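Putative leucoanthocyanidin reductase 1 (Vitis vinifera, PDB 3I6I) catalyses the NADPH-dependent reduction of leucoanthocyanidins in flavonoid biosynthesis, as a Rossmann-fold member of the short-chain dehydrogenase/reductase superfamily. Local coordinates at residues 68-80 against 96-108. Numbering follows the deposited sequence.
Sequences LINEQEAMEKILK and ILDQIALVKAMKA. With NDP (NADPH dihydro-nicotinamide-adenine-dinucleotide phosphate), chain B.
Gln72 packs on Ala101 and Ala105, and Met75 on Ala105, where two helices of the NADPH-binding Rossmann fold meet: 72-80, following strand 63-66 of the parallel sheet, and 99-108, following strand 86-89. The residues leading into each, Ile69 and Asn70 on one side and Asp98 on the other, hold the adenine. The helix axes approach to 8.3 Å at a crossing angle of -46°, consistent with the small Ala101 and Ala105 at the interface. Met75 CB lies 3.7 Å from Ala105 CB, while Leu79 CD1 reaches Met106 CG. Gln72, with CG anti to its backbone N (chi1 -171°) and the chain extended, carries CG past Ala101 O and lays the amide against Lys104 CB. One turn on in its own helix, Glu76 OE2, which touches Ala108 CB, accepts from Gln72 NE2 at 2.9 Å, nearly end-on. An alanine in place of Gln72 is likely to strip the cover from Lys104 CB and Ala105 and leave the Glu76 carboxylate without this donor. Ile69 rests against Leu102 (CG2 to CD2) and alongside Gln99, whose OE1 is hydrogen-bonded to Ser89 OG and Ser118 N. Ile69 N donates almost straight to N1A (3.0 Å, 171°), and the exocyclic N6A donates to Asn70 OD1 at 3.1 Å and to Asp98 OD2 at 3.3 Å.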
ATOM      1  N   LEU A  68     -20.696   0.239  -3.350  1.00 10.72           N
ATOM      2  CA  LEU A  68     -19.591   0.844  -4.078  1.00 12.59           C
ATOM      3  C   LEU A  68     -19.314   2.185  -3.409  1.00 11.22           C
ATOM      4  O   LEU A  68     -20.257   2.920  -3.098  1.00  9.18           O
ATOM      5  CB  LEU A  68     -19.970   1.084  -5.539  1.00 12.20           C
ATOM      6  CG  LEU A  68     -20.072  -0.134  -6.475  1.00 17.35           C
ATOM      7  CD1 LEU A  68     -20.542   0.319  -7.839  1.00 13.28           C
ATOM      8  CD2 LEU A  68     -18.727  -0.858  -6.565  1.00 22.40           C
ATOM      9  N   ILE A  69     -18.032   2.502  -3.209  1.00 13.54           N
ATOM     10  CA  ILE A  69     -17.650   3.662  -2.394  1.00  8.94           C
ATOM     11  C   ILE A  69     -17.958   5.008  -3.046  1.00  6.59           C
ATOM     12  O   ILE A  69     -18.006   5.998  -2.354  1.00  9.69           O
ATOM     13  CB  ILE A  69     -16.169   3.638  -1.907  1.00 12.46           C
ATOM     14  CG1 ILE A  69     -15.177   3.803  -3.065  1.00 11.41           C
ATOM     15  CG2 ILE A  69     -15.893   2.390  -1.069  1.00  9.81           C
ATOM     16  CD1 ILE A  69     -13.781   4.132  -2.525  1.00 12.39           C
ATOM     17  N   ASN A  70     -18.195   5.025  -4.357  1.00  7.55           N
ATOM     18  CA  ASN A  70     -18.594   6.265  -5.071  1.00  7.43           C
ATOM     19  C   ASN A  70     -20.098   6.652  -4.944  1.00  6.27           C
ATOM     20  O   ASN A  70     -20.557   7.656  -5.510  1.00  8.81           O
ATOM     21  CB  ASN A  70     -18.226   6.158  -6.561  1.00 11.28           C
ATOM     22  CG  ASN A  70     -18.691   4.849  -7.174  1.00 11.70           C
ATOM     23  OD1 ASN A  70     -18.236   3.770  -6.808  1.00 18.61           O
ATOM     24  ND2 ASN A  70     -19.594   4.941  -8.060  1.00  6.19           N
ATOM     25  N   GLU A  71     -20.859   5.836  -4.218  1.00  8.04           N
ATOM     26  CA  GLU A  71     -22.290   6.041  -4.040  1.00  9.68           C
ATOM     27  C   GLU A  71     -22.513   6.568  -2.636  1.00  6.77           C
ATOM     28  O   GLU A  71     -22.579   5.781  -1.696  1.00  7.86           O
ATOM     29  CB  GLU A  71     -23.002   4.702  -4.179  1.00 12.30           C
ATOM     30  CG  GLU A  71     -22.976   4.159  -5.580  1.00 19.72           C
ATOM     31  CD  GLU A  71     -23.689   2.822  -5.687  1.00 28.69           C
ATOM     32  OE1 GLU A  71     -23.424   1.900  -4.862  1.00 36.21           O
ATOM     33  OE2 GLU A  71     -24.511   2.702  -6.601  1.00 28.85           O
ATOM     34  N   GLN A  72     -22.579   7.885  -2.487  1.00  6.17           N
ATOM     35  CA  GLN A  72     -22.556   8.503  -1.138  1.00  5.57           C
ATOM     36  C   GLN A  72     -23.701   8.042  -0.249  1.00  7.10           C
ATOM     37  O   GLN A  72     -23.457   7.578   0.889  1.00  2.78           O
ATOM     38  CB  GLN A  72     -22.570  10.026  -1.234  1.00  4.11           C
ATOM     39  CG  GLN A  72     -22.336  10.731   0.115  1.00  9.93           C
ATOM     40  CD  GLN A  72     -22.462  12.241   0.061  1.00  9.35           C
ATOM     41  OE1 GLN A  72     -22.144  12.865  -0.938  1.00  9.24           O
ATOM     42  NE2 GLN A  72     -22.891  12.835   1.170  1.00  9.24           N
ATOM     43  N   GLU A  73     -24.932   8.175  -0.737  1.00 10.08           N
ATOM     44  CA  GLU A  73     -26.113   7.721   0.017  1.00 10.41           C
ATOM     45  C   GLU A  73     -26.002   6.240   0.457  1.00  6.82           C
ATOM     46  O   GLU A  73     -26.303   5.917   1.603  1.00  2.46           O
ATOM     47  CB  GLU A  73     -27.414   7.975  -0.757  1.00  8.59           C
ATOM     48  CG  GLU A  73     -28.645   7.230  -0.226  1.00 19.36           C
ATOM     49  CD  GLU A  73     -29.933   7.425  -1.070  1.00 19.99           C
ATOM     50  OE1 GLU A  73     -30.946   6.785  -0.731  1.00 18.62           O
ATOM     51  OE2 GLU A  73     -29.943   8.202  -2.055  1.00 20.80           O
ATOM     52  N   ALA A  74     -25.583   5.356  -0.454  1.00  7.81           N
ATOM     53  CA  ALA A  74     -25.359   3.941  -0.118  1.00  6.14           C
ATOM     54  C   ALA A  74     -24.336   3.780   0.997  1.00  6.13           C
ATOM     55  O   ALA A  74     -24.524   2.974   1.918  1.00  6.10           O
ATOM     56  CB  ALA A  74     -24.908   3.135  -1.378  1.00  7.30           C
ATOM     57  N   MET A  75     -23.241   4.533   0.926  1.00  5.19           N
ATOM     58  CA  MET A  75     -22.195   4.411   1.949  1.00  6.80           C
ATOM     59  C   MET A  75     -22.676   4.933   3.293  1.00  4.92           C
ATOM     60  O   MET A  75     -22.331   4.366   4.344  1.00  5.12           O
ATOM     61  CB  MET A  75     -20.915   5.138   1.558  1.00  5.29           C
ATOM     62  CG  MET A  75     -20.186   4.554   0.374  1.00  7.77           C
ATOM     63  SD  MET A  75     -19.818   2.783   0.595  1.00 15.71           S
ATOM     64  CE  MET A  75     -21.012   2.054  -0.513  1.00 24.14           C
ATOM     65  N   GLU A  76     -23.476   5.999   3.268  1.00  6.85           N
ATOM     66  CA  GLU A  76     -24.020   6.525   4.519  1.00  5.35           C
ATOM     67  C   GLU A  76     -24.859   5.434   5.195  1.00  4.78           C
ATOM     68  O   GLU A  76     -24.747   5.196   6.413  1.00  6.00           O
ATOM     69  CB  GLU A  76     -24.823   7.797   4.288  1.00  4.47           C
ATOM     70  CG  GLU A  76     -24.002   8.994   3.840  1.00  5.49           C
ATOM     71  CD  GLU A  76     -24.826  10.269   3.744  1.00 16.64           C
ATOM     72  OE1 GLU A  76     -25.931  10.318   4.341  1.00 21.96           O
ATOM     73  OE2 GLU A  76     -24.382  11.227   3.074  1.00 14.18           O
ATOM     74  N   LYS A  77     -25.665   4.729   4.400  1.00  4.24           N
ATOM     75  CA  LYS A  77     -26.554   3.713   4.944  1.00  5.53           C
ATOM     76  C   LYS A  77     -25.775   2.573   5.594  1.00  4.94           C
ATOM     77  O   LYS A  77     -26.095   2.155   6.685  1.00  6.34           O
ATOM     78  CB  LYS A  77     -27.523   3.175   3.881  1.00  6.18           C
ATOM     79  CG  LYS A  77     -28.776   4.046   3.687  1.00 15.05           C
ATOM     80  N   ILE A  78     -24.755   2.090   4.906  1.00  4.09           N
ATOM     81  CA  ILE A  78     -23.895   1.010   5.401  1.00  7.02           C
ATOM     82  C   ILE A  78     -23.159   1.407   6.711  1.00  4.41           C
ATOM     83  O   ILE A  78     -23.183   0.670   7.699  1.00  3.50           O
ATOM     84  CB  ILE A  78     -22.868   0.647   4.313  1.00  8.64           C
ATOM     85  CG1 ILE A  78     -23.536  -0.240   3.253  1.00 12.84           C
ATOM     86  CG2 ILE A  78     -21.629  -0.008   4.917  1.00  7.91           C
ATOM     87  CD1 ILE A  78     -22.656  -0.517   2.041  1.00 10.63           C
ATOM     88  N   LEU A  79     -22.548   2.589   6.729  1.00  4.53           N
ATOM     89  CA  LEU A  79     -21.816   3.034   7.917  1.00  6.79           C
ATOM     90  C   LEU A  79     -22.744   3.162   9.124  1.00  6.91           C
ATOM     91  O   LEU A  79     -22.335   2.892  10.264  1.00  8.12           O
ATOM     92  CB  LEU A  79     -21.140   4.369   7.671  1.00  7.65           C
ATOM     93  CG  LEU A  79     -20.047   4.428   6.608  1.00  7.18           C
ATOM     94  CD1 LEU A  79     -19.686   5.896   6.327  1.00 13.28           C
ATOM     95  CD2 LEU A  79     -18.807   3.624   6.975  1.00  6.32           C
ATOM     96  N   LYS A  80     -23.976   3.578   8.869  1.00  6.09           N
ATOM     97  CA  LYS A  80     -24.961   3.748   9.927  1.00  8.85           C
ATOM     98  C   LYS A  80     -25.523   2.415  10.372  1.00  8.56           C
ATOM     99  O   LYS A  80     -25.537   2.114  11.572  1.00  8.67           O
ATOM    100  CB  LYS A  80     -26.120   4.661   9.485  1.00 11.27           C
ATOM    101  CG  LYS A  80     -25.819   6.158   9.504  1.00 15.99           C
ATOM    102  CD  LYS A  80     -27.061   6.986   9.092  1.00 14.86           C
ATOM    103  N   ILE A  96      -8.936   6.198  -7.202  1.00  4.02           N
ATOM    104  CA  ILE A  96      -8.643   7.061  -6.050  1.00  2.46           C
ATOM    105  C   ILE A  96      -9.766   8.128  -5.811  1.00  2.00           C
ATOM    106  O   ILE A  96     -10.192   8.339  -4.674  1.00  3.83           O
ATOM    107  CB  ILE A  96      -7.265   7.747  -6.200  1.00  4.58           C
ATOM    108  CG1 ILE A  96      -6.154   6.696  -6.219  1.00  7.32           C
ATOM    109  CG2 ILE A  96      -7.052   8.760  -5.060  1.00  2.00           C
ATOM    110  CD1 ILE A  96      -6.195   5.716  -5.039  1.00  8.90           C
ATOM    111  N   LEU A  97     -10.237   8.789  -6.846  1.00  3.99           N
ATOM    112  CA  LEU A  97     -11.289   9.837  -6.646  1.00  4.65           C
ATOM    113  C   LEU A  97     -12.703   9.264  -6.333  1.00  6.07           C
ATOM    114  O   LEU A  97     -13.595   9.996  -5.888  1.00  6.63           O
ATOM    115  CB  LEU A  97     -11.317  10.782  -7.806  1.00  4.71           C
ATOM    116  CG  LEU A  97     -10.083  11.600  -8.077  1.00  2.40           C
ATOM    117  CD1 LEU A  97     -10.327  12.498  -9.272  1.00  5.03           C
ATOM    118  CD2 LEU A  97      -9.656  12.358  -6.854  1.00 12.48           C
ATOM    119  N   ASP A  98     -12.880   7.948  -6.474  1.00  6.62           N
ATOM    120  CA  ASP A  98     -14.096   7.274  -5.986  1.00  8.67           C
ATOM    121  C   ASP A  98     -14.210   7.437  -4.472  1.00  7.55           C
ATOM    122  O   ASP A  98     -15.279   7.251  -3.876  1.00  6.00           O
ATOM    123  CB  ASP A  98     -14.091   5.765  -6.310  1.00 10.84           C
ATOM    124  CG  ASP A  98     -14.277   5.447  -7.808  1.00 14.11           C
ATOM    125  OD1 ASP A  98     -14.663   6.336  -8.595  1.00 15.43           O
ATOM    126  OD2 ASP A  98     -14.054   4.260  -8.175  1.00 17.11           O
ATOM    127  N   GLN A  99     -13.092   7.769  -3.825  1.00  4.34           N
ATOM    128  CA  GLN A  99     -13.091   7.975  -2.392  1.00  2.91           C
ATOM    129  C   GLN A  99     -13.782   9.283  -1.964  1.00  2.77           C
ATOM    130  O   GLN A  99     -14.109   9.441  -0.787  1.00  5.12           O
ATOM    131  CB  GLN A  99     -11.661   7.952  -1.862  1.00  2.58           C
ATOM    132  CG  GLN A  99     -11.033   6.584  -1.937  1.00  4.05           C
ATOM    133  CD  GLN A  99      -9.594   6.584  -1.516  1.00  5.60           C
ATOM    134  OE1 GLN A  99      -9.221   5.977  -0.489  1.00  5.01           O
ATOM    135  NE2 GLN A  99      -8.774   7.304  -2.271  1.00  3.06           N
ATOM    136  N   ILE A 100     -14.001  10.207  -2.898  1.00  2.01           N
ATOM    137  CA  ILE A 100     -14.587  11.504  -2.571  1.00  5.69           C
ATOM    138  C   ILE A 100     -15.968  11.317  -1.969  1.00  5.37           C
ATOM    139  O   ILE A 100     -16.268  11.877  -0.890  1.00  6.12           O
ATOM    140  CB  ILE A 100     -14.627  12.442  -3.770  1.00  5.13           C
ATOM    141  CG1 ILE A 100     -13.206  12.868  -4.173  1.00  6.70           C
ATOM    142  CG2 ILE A 100     -15.472  13.698  -3.471  1.00  8.51           C
ATOM    143  CD1 ILE A 100     -13.179  13.789  -5.334  1.00 13.24           C
ATOM    144  N   ALA A 101     -16.810  10.523  -2.630  1.00  6.51           N
ATOM    145  CA  ALA A 101     -18.163  10.246  -2.073  1.00  6.68           C
ATOM    146  C   ALA A 101     -18.094   9.540  -0.720  1.00  3.79           C
ATOM    147  O   ALA A 101     -18.887   9.819   0.176  1.00  3.87           O
ATOM    148  CB  ALA A 101     -19.014   9.427  -3.051  1.00  8.20           C
ATOM    149  N   LEU A 102     -17.143   8.623  -0.556  1.00  5.23           N
ATOM    150  CA  LEU A 102     -16.952   7.963   0.730  1.00  5.57           C
ATOM    151  C   LEU A 102     -16.604   8.934   1.853  1.00  5.00           C
ATOM    152  O   LEU A 102     -17.131   8.799   2.969  1.00  5.21           O
ATOM    153  CB  LEU A 102     -15.859   6.882   0.652  1.00  5.42           C
ATOM    154  CG  LEU A 102     -15.557   6.059   1.894  1.00  7.68           C
ATOM    155  CD1 LEU A 102     -16.769   5.344   2.470  1.00 13.29           C
ATOM    156  CD2 LEU A 102     -14.372   5.059   1.602  1.00  6.13           C
ATOM    157  N   VAL A 103     -15.710   9.881   1.572  1.00  5.31           N
ATOM    158  CA  VAL A 103     -15.344  10.931   2.538  1.00  5.43           C
ATOM    159  C   VAL A 103     -16.578  11.777   2.870  1.00  5.46           C
ATOM    160  O   VAL A 103     -16.871  12.008   4.036  1.00  5.71           O
ATOM    161  CB  VAL A 103     -14.153  11.797   2.041  1.00  4.42           C
ATOM    162  CG1 VAL A 103     -13.885  12.999   2.990  1.00  7.07           C
ATOM    163  CG2 VAL A 103     -12.878  10.941   1.866  1.00  3.90           C
ATOM    164  N   LYS A 104     -17.337  12.221   1.863  1.00  3.86           N
ATOM    165  CA  LYS A 104     -18.563  12.993   2.139  0.50  5.52           C
ATOM    166  C   LYS A 104     -19.545  12.192   3.015  1.00  4.91           C
ATOM    167  O   LYS A 104     -20.213  12.743   3.913  1.00  4.66           O
ATOM    168  CB  LYS A 104     -19.207  13.449   0.827  0.50  7.10           C
ATOM    169  CG  LYS A 104     -18.347  14.460   0.054  0.50 10.98           C
ATOM    170  CD  LYS A 104     -19.165  15.277  -0.947  0.50 16.96           C
ATOM    171  CE  LYS A 104     -20.030  16.367  -0.268  0.50 20.17           C
ATOM    172  NZ  LYS A 104     -19.267  17.297   0.682  1.00 16.31           N
ATOM    173  N   ALA A 105     -19.624  10.882   2.779  1.00  2.55           N
ATOM    174  CA  ALA A 105     -20.505   9.988   3.537  1.00  5.70           C
ATOM    175  C   ALA A 105     -20.059   9.878   4.984  1.00  4.85           C
ATOM    176  O   ALA A 105     -20.892   9.979   5.918  1.00  2.76           O
ATOM    177  CB  ALA A 105     -20.594   8.612   2.883  1.00  2.53           C
ATOM    178  N   MET A 106     -18.759   9.707   5.186  1.00  4.11           N
ATOM    179  CA  MET A 106     -18.214   9.669   6.544  1.00  5.04           C
ATOM    180  C   MET A 106     -18.438  10.984   7.281  1.00  4.86           C
ATOM    181  O   MET A 106     -18.760  10.991   8.479  1.00  6.10           O
ATOM    182  CB  MET A 106     -16.735   9.315   6.536  1.00  3.75           C
ATOM    183  CG  MET A 106     -16.487   7.887   6.175  1.00  4.01           C
ATOM    184  SD  MET A 106     -14.749   7.370   6.183  1.00  7.68           S
ATOM    185  CE  MET A 106     -14.049   8.430   4.942  1.00  9.32           C
ATOM    186  N   LYS A 107     -18.262  12.094   6.585  1.00  4.43           N
ATOM    187  CA  LYS A 107     -18.520  13.396   7.188  1.00  5.96           C
ATOM    188  C   LYS A 107     -19.984  13.540   7.591  1.00  9.71           C
ATOM    189  O   LYS A 107     -20.280  14.046   8.676  1.00  4.82           O
ATOM    190  CB  LYS A 107     -18.146  14.518   6.235  1.00  5.47           C
ATOM    191  CG  LYS A 107     -18.232  15.917   6.841  1.00  9.51           C
ATOM    192  CD  LYS A 107     -18.025  16.994   5.773  1.00 15.77           C
ATOM    193  CE  LYS A 107     -18.228  18.388   6.369  1.00 19.48           C
ATOM    194  NZ  LYS A 107     -18.144  19.491   5.361  1.00 23.79           N
ATOM    195  N   ALA A 108     -20.893  13.112   6.712  1.00  7.26           N
ATOM    196  CA  ALA A 108     -22.330  13.158   7.004  1.00  7.43           C
ATOM    197  C   ALA A 108     -22.752  12.341   8.216  1.00  6.90           C
ATOM    198  O   ALA A 108     -23.579  12.796   9.009  1.00  5.77           O
ATOM    199  CB  ALA A 108     -23.137  12.719   5.781  1.00  6.05           C
TER
HETATM  200  PA  NDP B 350      -6.379  -3.490  -6.675  0.70 17.77           P
HETATM  201  O1A NDP B 350      -6.766  -3.044  -8.064  0.70 18.61           O
HETATM  202  O2A NDP B 350      -5.536  -4.891  -6.527  0.70 18.06           O
HETATM  203  O5B NDP B 350      -7.611  -3.649  -5.652  0.70 21.52           O
HETATM  204  C5B NDP B 350      -8.578  -2.649  -5.571  0.70 16.01           C
HETATM  205  C4B NDP B 350      -9.733  -3.079  -4.750  0.70 19.65           C
HETATM  206  O4B NDP B 350     -10.589  -1.872  -4.757  0.70 22.25           O
HETATM  207  C3B NDP B 350     -10.553  -4.208  -5.425  0.70 18.24           C
HETATM  208  O3B NDP B 350     -11.144  -5.100  -4.442  0.70 19.64           O
HETATM  209  C2B NDP B 350     -11.653  -3.444  -6.159  0.70 20.83           C
HETATM  210  O2B NDP B 350     -12.811  -4.268  -6.293  0.70 22.58           O
HETATM  211  C1B NDP B 350     -11.937  -2.349  -5.135  0.70 17.39           C
HETATM  212  N9A NDP B 350     -12.671  -1.182  -5.624  0.70 16.47           N
HETATM  213  C8A NDP B 350     -12.269  -0.366  -6.598  0.70 16.15           C
HETATM  214  N7A NDP B 350     -13.173   0.605  -6.750  0.70 14.54           N
HETATM  215  C5A NDP B 350     -14.148   0.415  -5.856  0.70 16.37           C
HETATM  216  C6A NDP B 350     -15.330   1.096  -5.558  0.70 21.88           C
HETATM  217  N6A NDP B 350     -15.664   2.201  -6.228  0.70 22.81           N
HETATM  218  N1A NDP B 350     -16.123   0.623  -4.576  0.70 17.31           N
HETATM  219  C2A NDP B 350     -15.775  -0.464  -3.890  0.70 21.11           C
HETATM  220  N3A NDP B 350     -14.643  -1.137  -4.135  0.70 20.11           N
HETATM  221  C4A NDP B 350     -13.826  -0.716  -5.126  0.70 15.60           C
HETATM  222  O3  NDP B 350      -5.477  -2.335  -6.032  0.70 18.09           O
HETATM  223  PN  NDP B 350      -3.992  -2.412  -5.351  0.70 19.12           P
HETATM  224  O1N NDP B 350      -3.793  -3.344  -4.217  0.70 20.60           O
HETATM  225  O2N NDP B 350      -3.027  -2.520  -6.590  0.70 23.46           O
HETATM  226  O5D NDP B 350      -3.869  -0.832  -4.909  0.70 14.85           O
HETATM  227  C5D NDP B 350      -4.369  -0.403  -3.634  0.70 13.76           C
HETATM  228  C4D NDP B 350      -3.576   0.789  -3.176  0.70 13.87           C
HETATM  229  O4D NDP B 350      -2.264   0.235  -2.877  0.70 18.18           O
HETATM  230  C3D NDP B 350      -3.377   1.874  -4.204  0.70 15.12           C
HETATM  231  O3D NDP B 350      -3.338   3.129  -3.532  0.70 13.70           O
HETATM  232  C2D NDP B 350      -1.991   1.568  -4.741  0.70 19.88           C
HETATM  233  O2D NDP B 350      -1.391   2.795  -5.106  0.70 20.25           O
HETATM  234  C1D NDP B 350      -1.263   1.015  -3.518  0.70 16.61           C
HETATM  235  N1N NDP B 350      -0.226  -0.042  -3.798  0.70 17.02           N
HETATM  236  C2N NDP B 350       1.030  -0.039  -3.143  0.70 19.59           C
HETATM  237  C3N NDP B 350       2.049  -0.733  -3.645  0.70 21.35           C
HETATM  238  C7N NDP B 350       3.401  -0.745  -2.906  0.70 25.66           C
HETATM  239  O7N NDP B 350       3.540  -0.155  -1.829  0.70 25.29           O
HETATM  240  N7N NDP B 350       4.358  -1.482  -3.446  0.70 17.03           N
HETATM  241  C4N NDP B 350       1.857  -1.522  -4.950  0.70 19.95           C
HETATM  242  C5N NDP B 350       0.390  -1.876  -5.166  0.70 22.29           C
HETATM  243  C6N NDP B 350      -0.569  -1.194  -4.554  0.70 22.28           C
HETATM  244  P2B NDP B 350     -13.263  -4.760  -7.833  0.70 25.19           P
HETATM  245  O1X NDP B 350     -12.253  -5.712  -8.366  0.70 29.55           O
HETATM  246  O2X NDP B 350     -14.733  -5.325  -7.614  0.70 26.92           O
HETATM  247  O3X NDP B 350     -13.362  -3.442  -8.704  0.70 26.27           O